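Local atomic coordinates of peptide-binding protein (PDB entry 6SQX), a protein that cleaves the peptidoglycan of potentially competing bacteria as a secreted NlpC/P60 D,L-endopeptidase, probably working as a cysteine-type peptidase. Residues 239-244 with 282-288; 234-240 with 251-255; 292-296 with 333-337. One frame throughout, in Å; residues are numbered along the deposited sequence. Where two conformers were deposited one is given.

Following the chain, strand 230-234 leads into the hairpin of interaction 2, where 251-255 returns along 234-240 and closes a short loop. Interaction 1 starts from strand 238-240 of that hairpin, sharing Gln-239 and Asp-240, and reaches forward to 282-288, so the two contacts cross rather than nest. They also touch directly, Leu-241 N lying 2.8 Å from Lys-251 O. Interaction 2 zips the hairpin's strands together; interaction 1 ties the hairpin to the 282-288 turn between strands 277-281 and 289-291, in what is probably a second SH3-like barrel. Interaction 3 follows in series. It joins the exit of that barrel, 292-296, to the end of helix 326-334 in the NlpC/P60 region.

Interaction 1. Residues 239-244 with 282-288; sequences QDLPIE and VNSKNLK
Residues 239-241 run extended (Gln-239 phi/psi -153/157), and the chain stays open through Pro-242 (-57/142). Facing them in the reverse sense, 282-288 is irregular: after Val-282 and Asn-283, a type I turn spans Ser-284 to Leu-287, closed by Leu-287 N to Ser-284 O at 3.0 Å. The CA atoms of Gln-239 and Leu-287 are 7.5 Å apart, those of Pro-242 and Asn-283 6.6 Å, so side chains fill the gap. Gln-239 (chi1 p, chi2 t) points its amide at the backbone of Lys-288: Lys-288 N donates to Gln-239 OE1 at 2.8 Å, and Gln-239 NE2 to Lys-288 O at 3.0 Å, much as a neighbouring strand would. The contact lies in what is probably an SH3-like barrel, where a hairpin in the position of an RT loop, judging by strand order, leans on the turn linking strands 277-281 and 289-291. Leu-241 CD2 meets Leu-287 CD1 at 3.7 Å; Pro-242 CD packs on Val-282 CG1 at 3.6 Å, while Pro-242 CG lies 2.9 Å from Asn-283 O. At the exposed end Asn-283 ND2 donates to Glu-244 OE2 at 2.9 Å. One water joins Gln-239 OE1, Asn-286 O and Lys-288 NZ; another bridges Glu-244 OE2 and Asn-283 N.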
loop_
_atom_site.group_PDB
_atom_site.type_symbol
_atom_site.label_atom_id
_atom_site.label_comp_id
_atom_site.label_asym_id
_atom_site.label_seq_id
_atom_site.Cartn_x
_atom_site.Cartn_y
_atom_site.Cartn_z
ATOM N N GLN A 239 -12.873 -10.531 6.683
ATOM C CA GLN A 239 -13.798 -11.537 7.187
ATOM C C GLN A 239 -13.382 -11.876 8.614
ATOM O O GLN A 239 -12.236 -11.658 9.011
ATOM C CB GLN A 239 -13.817 -12.759 6.280
ATOM C CG GLN A 239 -12.539 -13.485 6.257
ATOM C CD GLN A 239 -12.534 -14.475 5.063
ATOM O OE1 GLN A 239 -13.236 -15.485 5.083
ATOM N NE2 GLN A 239 -11.762 -14.170 4.016
ATOM N N ASP A 240 -14.334 -12.384 9.407
ATOM C CA ASP A 240 -14.084 -12.698 10.811
ATOM C C ASP A 240 -13.619 -14.145 10.971
ATOM O O ASP A 240 -14.226 -15.067 10.411
ATOM C CB ASP A 240 -15.387 -12.519 11.584
ATOM C CG ASP A 240 -15.876 -11.097 11.531
ATOM O OD1 ASP A 240 -15.024 -10.198 11.658
ATOM O OD2 ASP A 240 -17.108 -10.843 11.331
ATOM N N LEU A 241 -12.562 -14.359 11.773
ATOM C CA LEU A 241 -12.131 -15.728 12.063
ATOM C C LEU A 241 -12.958 -16.285 13.226
ATOM O O LEU A 241 -13.456 -15.510 14.050
ATOM C CB LEU A 241 -10.640 -15.762 12.381
ATOM C CG LEU A 241 -9.812 -15.386 11.158
ATOM C CD1 LEU A 241 -8.314 -15.432 11.459
ATOM C CD2 LEU A 241 -10.106 -16.260 9.934
ATOM N N PRO A 242 -13.200 -17.606 13.264
ATOM C CA PRO A 242 -14.059 -18.177 14.309
ATOM C C PRO A 242 -13.542 -17.844 15.690
ATOM O O PRO A 242 -12.327 -17.813 15.931
ATOM C CB PRO A 242 -13.960 -19.682 14.064
ATOM C CG PRO A 242 -13.650 -19.819 12.679
ATOM C CD PRO A 242 -12.877 -18.596 12.234
ATOM N N ILE A 243 -14.484 -17.588 16.592
ATOM C CA ILE A 243 -14.179 -17.399 18.005
ATOM C C ILE A 243 -14.399 -18.738 18.697
ATOM O O ILE A 243 -15.533 -19.221 18.809
ATOM C CB ILE A 243 -15.014 -16.275 18.630
ATOM C CG1 ILE A 243 -14.874 -14.990 17.802
ATOM C CG2 ILE A 243 -14.537 -15.998 20.043
ATOM C CD1 ILE A 243 -15.844 -13.900 18.207
ATOM N N GLU A 244 -13.299 -19.338 19.146
ATOM C CA GLU A 244 -13.347 -20.614 19.840
ATOM C C GLU A 244 -13.700 -20.400 21.307
ATOM O O GLU A 244 -13.855 -19.268 21.782
ATOM C CB GLU A 244 -12.032 -21.368 19.652
ATOM C CG GLU A 244 -11.742 -21.671 18.193
ATOM C CD GLU A 244 -12.834 -22.505 17.542
ATOM O OE1 GLU A 244 -13.501 -23.296 18.252
ATOM O OE2 GLU A 244 -13.032 -22.376 16.317
ATOM N N VAL A 282 -7.242 -23.071 12.153
ATOM C CA VAL A 282 -8.501 -22.349 12.311
ATOM C C VAL A 282 -9.634 -23.179 11.721
ATOM O O VAL A 282 -9.497 -23.741 10.634
ATOM C CB VAL A 282 -8.402 -20.992 11.581
ATOM C CG1 VAL A 282 -9.669 -20.166 11.760
ATOM C CG2 VAL A 282 -7.178 -20.204 12.055
ATOM N N ASN A 283 -10.759 -23.254 12.421
ATOM C CA ASN A 283 -11.951 -23.861 11.808
ATOM C C ASN A 283 -12.388 -23.007 10.619
ATOM O O ASN A 283 -12.750 -21.838 10.782
ATOM C CB ASN A 283 -13.069 -23.977 12.837
ATOM C CG ASN A 283 -12.870 -25.171 13.784
ATOM O OD1 ASN A 283 -12.391 -26.238 13.371
ATOM N ND2 ASN A 283 -13.222 -24.990 15.057
ATOM N N SER A 284 -12.320 -23.563 9.411
ATOM C CA SER A 284 -12.383 -22.766 8.192
ATOM C C SER A 284 -13.649 -22.985 7.372
ATOM O O SER A 284 -13.716 -22.514 6.228
ATOM C CB SER A 284 -11.141 -23.025 7.336
ATOM O OG SER A 284 -9.964 -22.714 8.080
ATOM N N LYS A 285 -14.652 -23.687 7.920
ATOM C CA LYS A 285 -15.835 -24.028 7.130
ATOM C C LYS A 285 -16.442 -22.817 6.412
ATOM O O LYS A 285 -16.826 -22.912 5.238
ATOM C CB LYS A 285 -16.870 -24.757 7.994
ATOM C CG LYS A 285 -17.477 -23.918 9.120
ATOM C CD LYS A 285 -16.592 -23.886 10.365
ATOM C CE LYS A 285 -17.098 -22.868 11.384
ATOM N NZ LYS A 285 -16.240 -22.819 12.609
ATOM N N ASN A 286 -16.521 -21.667 7.079
ATOM C CA ASN A 286 -17.197 -20.509 6.506
ATOM C C ASN A 286 -16.246 -19.468 5.934
ATOM O O ASN A 286 -16.682 -18.353 5.638
ATOM C CB ASN A 286 -18.092 -19.843 7.547
ATOM C CG ASN A 286 -19.201 -20.744 8.010
ATOM O OD1 ASN A 286 -19.961 -21.282 7.194
ATOM N ND2 ASN A 286 -19.297 -20.937 9.328
ATOM N N LEU A 287 -14.969 -19.798 5.779
ATOM C CA LEU A 287 -13.994 -18.804 5.351
ATOM C C LEU A 287 -13.901 -18.760 3.828
ATOM O O LEU A 287 -14.193 -19.741 3.137
ATOM C CB LEU A 287 -12.615 -19.078 5.954
ATOM C CG LEU A 287 -12.574 -19.000 7.477
ATOM C CD1 LEU A 287 -11.139 -19.202 7.979
ATOM C CD2 LEU A 287 -13.187 -17.693 8.027
ATOM N N LYS A 288 -13.476 -17.599 3.310
ATOM C CA LYS A 288 -13.426 -17.334 1.869
ATOM C C LYS A 288 -11.964 -17.099 1.470
ATOM O O LYS A 288 -11.386 -16.024 1.724
ATOM C CB LYS A 288 -14.288 -16.140 1.489
ATOM C CG LYS A 288 -15.783 -16.235 1.919
ATOM C CD LYS A 288 -16.005 -15.096 2.968
ATOM C CE LYS A 288 -17.442 -14.793 3.388
ATOM N NZ LYS A 288 -17.458 -13.763 4.514
HETATM O O HOH W 1 -15.971 -15.548 5.938
HETATM O O HOH W 2 -10.711 -21.763 15.018
#

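Interaction 2. Residues 234-240 with 251-255; sequences PTVRKQD and KILEA. With EDO (1,2-ethanediol), chain N.
The salt bridge from Lys-238 NZ to Glu-254 OE2, 2.7 Å long, spans a non-hydrogen-bonded pair of a two-stranded antiparallel hairpin. That hairpin probably occupies the place of the RT loop in an SH3-like barrel, judging by its position between strands 230-234 and 259-262. Lys-238 is extended (m, t, t) until chi4 turns to m. The same OE2 accepts a very short 2.4 Å hydrogen bond from O2 of a 1,2-ethanediol, probably from the crystallisation liquor, while Glu-254 OE1 takes a water shared with Arg-237 NH2 and is salt-bridged to Arg-330 on helix 326-334. Strands 238-240 and 252-254 approach to 4.7 Å with their directions 151° apart. Their register pairs Lys-238 with Glu-254, Gln-239 with Leu-253 and Asp-240 with Ile-252. Gln-239 and Leu-253 form the hydrogen-bonded pair: Leu-253 N to Gln-239 O is 2.8 Å, Gln-239 N to Leu-253 O 3.1 Å. Next along, Ala-255 N donates to Arg-237 O at 2.8 Å, although Arg-237 has helical angles (-67/-52) where the chain bends into the strand. The side chains of Lys-238, Asp-240, Ile-252 and Glu-254 share one face; Gln-239 and Leu-253 lie on the other. There Leu-253 (chi1 t, chi2 p) sets CD2 3.8 Å from Gln-239 NE2, and the Gln-239 amide bonds onward to Lys-288. Pro-234 closes over this face, its CG 3.6 Å from Leu-253 CG. A water donates to Val-236 O and Leu-253 O, both at 2.8 Å, and accepts from Gln-239 NE2 at 2.9 Å.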
loop_
_atom_site.group_PDB
_atom_site.type_symbol
_atom_site.label_atom_id
_atom_site.label_comp_id
_atom_site.label_asym_id
_atom_site.label_seq_id
_atom_site.Cartn_x
_atom_site.Cartn_y
_atom_site.Cartn_z
ATOM N N PRO A 234 -7.054 -14.636 0.945
ATOM C CA PRO A 234 -8.512 -14.428 1.032
ATOM C C PRO A 234 -9.075 -13.913 -0.278
ATOM O O PRO A 234 -8.414 -13.189 -1.028
ATOM C CB PRO A 234 -8.657 -13.355 2.112
ATOM C CG PRO A 234 -7.388 -13.516 3.018
ATOM C CD PRO A 234 -6.305 -13.850 1.958
ATOM N N THR A 235 -10.356 -14.201 -0.497
ATOM C CA THR A 235 -11.034 -13.750 -1.711
ATOM C C THR A 235 -11.985 -12.582 -1.481
ATOM O O THR A 235 -12.625 -12.139 -2.446
ATOM C CB THR A 235 -11.766 -14.911 -2.391
ATOM O OG1 THR A 235 -12.671 -15.467 -1.446
ATOM C CG2 THR A 235 -10.756 -15.989 -2.812
ATOM N N VAL A 236 -12.093 -12.072 -0.244
ATOM C CA VAL A 236 -12.859 -10.872 0.084
ATOM C C VAL A 236 -11.980 -9.986 0.965
ATOM O O VAL A 236 -10.962 -10.437 1.511
ATOM C CB VAL A 236 -14.187 -11.199 0.816
ATOM C CG1 VAL A 236 -15.132 -12.061 -0.074
ATOM C CG2 VAL A 236 -13.930 -11.881 2.181
ATOM N N ARG A 237 -12.366 -8.709 1.100
ATOM C CA ARG A 237 -11.465 -7.757 1.759
ATOM C C ARG A 237 -11.291 -8.092 3.238
ATOM O O ARG A 237 -10.164 -8.145 3.746
ATOM C CB ARG A 237 -11.897 -6.298 1.545
ATOM C CG ARG A 237 -10.879 -5.321 2.175
ATOM C CD ARG A 237 -11.010 -3.898 1.699
ATOM N NE ARG A 237 -12.210 -3.194 2.152
ATOM C CZ ARG A 237 -12.255 -2.297 3.148
ATOM N NH1 ARG A 237 -13.390 -1.646 3.409
ATOM N NH2 ARG A 237 -11.196 -2.030 3.901
ATOM N N LYS A 238 -12.395 -8.261 3.975
ATOM C CA LYS A 238 -12.336 -8.542 5.405
ATOM C C LYS A 238 -13.277 -9.677 5.744
ATOM O O LYS A 238 -14.372 -9.754 5.190
ATOM C CB LYS A 238 -12.811 -7.360 6.243
ATOM C CG LYS A 238 -11.823 -6.132 6.199
ATOM C CD LYS A 238 -12.429 -4.984 6.918
ATOM C CE LYS A 238 -11.602 -3.734 6.788
ATOM N NZ LYS A 238 -10.483 -3.698 7.800
ATOM N N GLN A 239 -12.873 -10.531 6.683
ATOM C CA GLN A 239 -13.798 -11.537 7.187
ATOM C C GLN A 239 -13.382 -11.876 8.614
ATOM O O GLN A 239 -12.236 -11.658 9.011
ATOM C CB GLN A 239 -13.817 -12.759 6.280
ATOM C CG GLN A 239 -12.539 -13.485 6.257
ATOM C CD GLN A 239 -12.534 -14.475 5.063
ATOM O OE1 GLN A 239 -13.236 -15.485 5.083
ATOM N NE2 GLN A 239 -11.762 -14.170 4.016
ATOM N N ASP A 240 -14.334 -12.384 9.407
ATOM C CA ASP A 240 -14.084 -12.698 10.811
ATOM C C ASP A 240 -13.619 -14.145 10.971
ATOM O O ASP A 240 -14.226 -15.067 10.411
ATOM C CB ASP A 240 -15.387 -12.519 11.584
ATOM C CG ASP A 240 -15.876 -11.097 11.531
ATOM O OD1 ASP A 240 -15.024 -10.198 11.658
ATOM O OD2 ASP A 240 -17.108 -10.843 11.331
ATOM N N LYS A 251 -10.705 -12.160 15.484
ATOM C CA LYS A 251 -9.587 -11.715 14.645
ATOM C C LYS A 251 -10.094 -11.491 13.231
ATOM O O LYS A 251 -10.899 -12.273 12.726
ATOM C CB LYS A 251 -8.494 -12.788 14.587
ATOM C CG LYS A 251 -7.801 -12.994 15.903
ATOM C CD LYS A 251 -7.136 -11.716 16.402
ATOM C CE LYS A 251 -6.122 -12.045 17.519
ATOM N NZ LYS A 251 -5.709 -10.824 18.281
ATOM N N ILE A 252 -9.617 -10.435 12.572
ATOM C CA ILE A 252 -10.041 -10.124 11.217
ATOM C C ILE A 252 -8.987 -10.614 10.235
ATOM O O ILE A 252 -7.787 -10.321 10.375
ATOM C CB ILE A 252 -10.348 -8.629 11.051
ATOM C CG1 ILE A 252 -11.545 -8.297 11.952
ATOM C CG2 ILE A 252 -10.641 -8.307 9.583
ATOM C CD1 ILE A 252 -11.956 -6.839 11.951
ATOM N N LEU A 253 -9.412 -11.378 9.246
ATOM C CA LEU A 253 -8.527 -11.825 8.161
ATOM C C LEU A 253 -8.693 -10.878 6.977
ATOM O O LEU A 253 -9.818 -10.651 6.509
ATOM C CB LEU A 253 -8.945 -13.242 7.732
ATOM C CG LEU A 253 -8.236 -13.899 6.547
ATOM C CD1 LEU A 253 -6.725 -14.054 6.856
ATOM C CD2 LEU A 253 -8.889 -15.236 6.195
ATOM N N GLU A 254 -7.578 -10.322 6.477
ATOM C CA GLU A 254 -7.601 -9.261 5.475
ATOM C C GLU A 254 -7.082 -9.774 4.143
ATOM O O GLU A 254 -6.098 -10.545 4.082
ATOM C CB GLU A 254 -6.715 -8.092 5.911
ATOM C CG GLU A 254 -7.255 -7.376 7.145
ATOM C CD GLU A 254 -8.087 -6.112 6.852
ATOM O OE1 GLU A 254 -8.328 -5.815 5.653
ATOM O OE2 GLU A 254 -8.492 -5.456 7.846
ATOM N N ALA A 255 -7.712 -9.336 3.055
ATOM C CA ALA A 255 -7.163 -9.632 1.733
ATOM C C ALA A 255 -5.709 -9.154 1.655
ATOM O O ALA A 255 -5.323 -8.154 2.278
ATOM C CB ALA A 255 -8.008 -8.970 0.641
HETATM C C1 EDO N . -7.751 -5.222 12.435
HETATM O O1 EDO N . -6.988 -6.405 12.666
HETATM C C2 EDO N . -7.723 -4.935 10.935
HETATM O O2 EDO N . -8.583 -5.817 10.231
HETATM O O HOH W 3 -10.586 -11.555 4.023
HETATM O O HOH W 4 -8.903 -3.325 4.608
#

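Interaction 3. Residues 292-296 with 333-337; sequences WPMTP and STFGI
Ser-333 lies in the last turn of helix 326-334, and its O receives Trp-292 NE1 at 2.9 Å, almost in line (175°) and near the indole plane, as well as Gly-336 N at 3.0 Å. One residue on, Thr-334 O accepts Met-294 N at 3.0 Å, and Thr-334 CG2 touches Met-294 CE at 3.7 Å. The backbones are nearest where the CA atoms of Phe-335 and Pro-293 lie 4.8 Å apart. The Phe-335 ring (chi1 m) makes an oblique Met-aromatic contact, Met-294 SD lying 4.4 Å from its centroid, with Pro-296 CB 4.3 Å from Phe-335 CD1. A water bridges Phe-335 O and Met-294 O. Gly-336, the first residue to leave helical phi/psi, forms a Schellman motif (68/36); a CB here would sit 3.1 Å from Pro-293 CG. The peptide before Pro-293 is cis, and Trp-292 (chi1 t) brings CZ2 to 3.8 Å from Gly-336 CA. The contact joins the exit of the probable SH3-like barrel to the NlpC/P60 region, between strand 230-234, helix 50-64 beside Pro-293, and helix 298-308, whose Phe-301 stacks on Phe-335.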
loop_
_atom_site.group_PDB
_atom_site.type_symbol
_atom_site.label_atom_id
_atom_site.label_comp_id
_atom_site.label_asym_id
_atom_site.label_seq_id
_atom_site.Cartn_x
_atom_site.Cartn_y
_atom_site.Cartn_z
ATOM N N TRP A 292 -3.070 -19.648 -3.386
ATOM C CA TRP A 292 -2.251 -18.520 -3.792
ATOM C C TRP A 292 -1.059 -19.033 -4.599
ATOM O O TRP A 292 -0.533 -20.106 -4.294
ATOM C CB TRP A 292 -1.761 -17.799 -2.531
ATOM C CG TRP A 292 -0.891 -16.628 -2.832
ATOM C CD1 TRP A 292 -1.287 -15.329 -2.988
ATOM C CD2 TRP A 292 0.532 -16.642 -2.992
ATOM N NE1 TRP A 292 -0.200 -14.537 -3.287
ATOM C CE2 TRP A 292 0.927 -15.327 -3.289
ATOM C CE3 TRP A 292 1.498 -17.653 -2.948
ATOM C CZ2 TRP A 292 2.270 -14.978 -3.494
ATOM C CZ3 TRP A 292 2.824 -17.315 -3.200
ATOM C CH2 TRP A 292 3.195 -15.988 -3.461
ATOM N N PRO A 293 -0.591 -18.323 -5.648
ATOM C CA PRO A 293 -1.195 -17.083 -6.161
ATOM C C PRO A 293 -2.490 -17.316 -6.911
ATOM O O PRO A 293 -2.665 -18.342 -7.584
ATOM C CB PRO A 293 -0.153 -16.563 -7.151
ATOM C CG PRO A 293 1.111 -17.303 -6.832
ATOM C CD PRO A 293 0.678 -18.635 -6.353
ATOM N N MET A 294 -3.397 -16.350 -6.793
ATOM C CA MET A 294 -4.636 -16.434 -7.542
ATOM C C MET A 294 -4.321 -16.345 -9.039
ATOM O O MET A 294 -3.417 -15.618 -9.460
ATOM C CB MET A 294 -5.519 -15.266 -7.119
ATOM C CG MET A 294 -6.829 -15.152 -7.841
ATOM S SD MET A 294 -7.899 -13.833 -7.174
ATOM C CE MET A 294 -8.291 -14.465 -5.559
ATOM N N THR A 295 -5.088 -17.060 -9.849
ATOM C CA THR A 295 -4.846 -17.046 -11.280
ATOM C C THR A 295 -5.101 -15.650 -11.846
ATOM O O THR A 295 -6.116 -15.023 -11.503
ATOM C CB THR A 295 -5.797 -18.045 -11.936
ATOM O OG1 THR A 295 -5.508 -19.358 -11.439
ATOM C CG2 THR A 295 -5.630 -18.043 -13.434
ATOM N N PRO A 296 -4.191 -15.112 -12.713
ATOM C CA PRO A 296 -4.289 -13.726 -13.183
ATOM C C PRO A 296 -5.232 -13.562 -14.377
ATOM O O PRO A 296 -4.856 -13.046 -15.433
ATOM C CB PRO A 296 -2.837 -13.381 -13.523
ATOM C CG PRO A 296 -2.316 -14.688 -14.094
ATOM C CD PRO A 296 -2.940 -15.758 -13.167
ATOM N N SER A 333 -0.563 -8.264 -4.866
ATOM C CA SER A 333 -0.015 -9.313 -4.004
ATOM C C SER A 333 -0.851 -10.585 -4.072
ATOM O O SER A 333 -0.309 -11.688 -3.987
ATOM C CB SER A 333 0.153 -8.838 -2.554
ATOM O OG SER A 333 -1.116 -8.653 -1.902
ATOM N N THR A 334 -2.177 -10.441 -4.210
ATOM C CA THR A 334 -3.078 -11.598 -4.313
ATOM C C THR A 334 -2.715 -12.502 -5.488
ATOM O O THR A 334 -2.946 -13.723 -5.448
ATOM C CB THR A 334 -4.487 -11.040 -4.518
ATOM O OG1 THR A 334 -4.828 -10.331 -3.326
ATOM C CG2 THR A 334 -5.539 -12.117 -4.769
ATOM N N PHE A 335 -2.119 -11.920 -6.527
ATOM C CA PHE A 335 -1.717 -12.600 -7.748
ATOM C C PHE A 335 -0.224 -12.965 -7.750
ATOM O O PHE A 335 0.286 -13.416 -8.788
ATOM C CB PHE A 335 -2.068 -11.706 -8.943
ATOM C CG PHE A 335 -3.544 -11.450 -9.051
ATOM C CD1 PHE A 335 -4.373 -12.418 -9.639
ATOM C CD2 PHE A 335 -4.095 -10.294 -8.520
ATOM C CE1 PHE A 335 -5.744 -12.217 -9.709
ATOM C CE2 PHE A 335 -5.480 -10.074 -8.597
ATOM C CZ PHE A 335 -6.301 -11.064 -9.163
ATOM N N GLY A 336 0.484 -12.720 -6.638
ATOM C CA GLY A 336 1.920 -12.973 -6.645
ATOM C C GLY A 336 2.713 -12.037 -7.531
ATOM O O GLY A 336 3.704 -12.461 -8.135
ATOM N N ILE A 337 2.307 -10.771 -7.605
ATOM C CA ILE A 337 3.012 -9.745 -8.354
ATOM C C ILE A 337 3.402 -8.702 -7.334
ATOM O O ILE A 337 2.538 -8.199 -6.602
ATOM C CB ILE A 337 2.122 -9.146 -9.448
ATOM C CG1 ILE A 337 1.754 -10.241 -10.461
ATOM C CG2 ILE A 337 2.837 -7.973 -10.107
ATOM C CD1 ILE A 337 0.752 -9.775 -11.526
HETATM O O HOH W 5 -0.999 -15.195 -10.511
#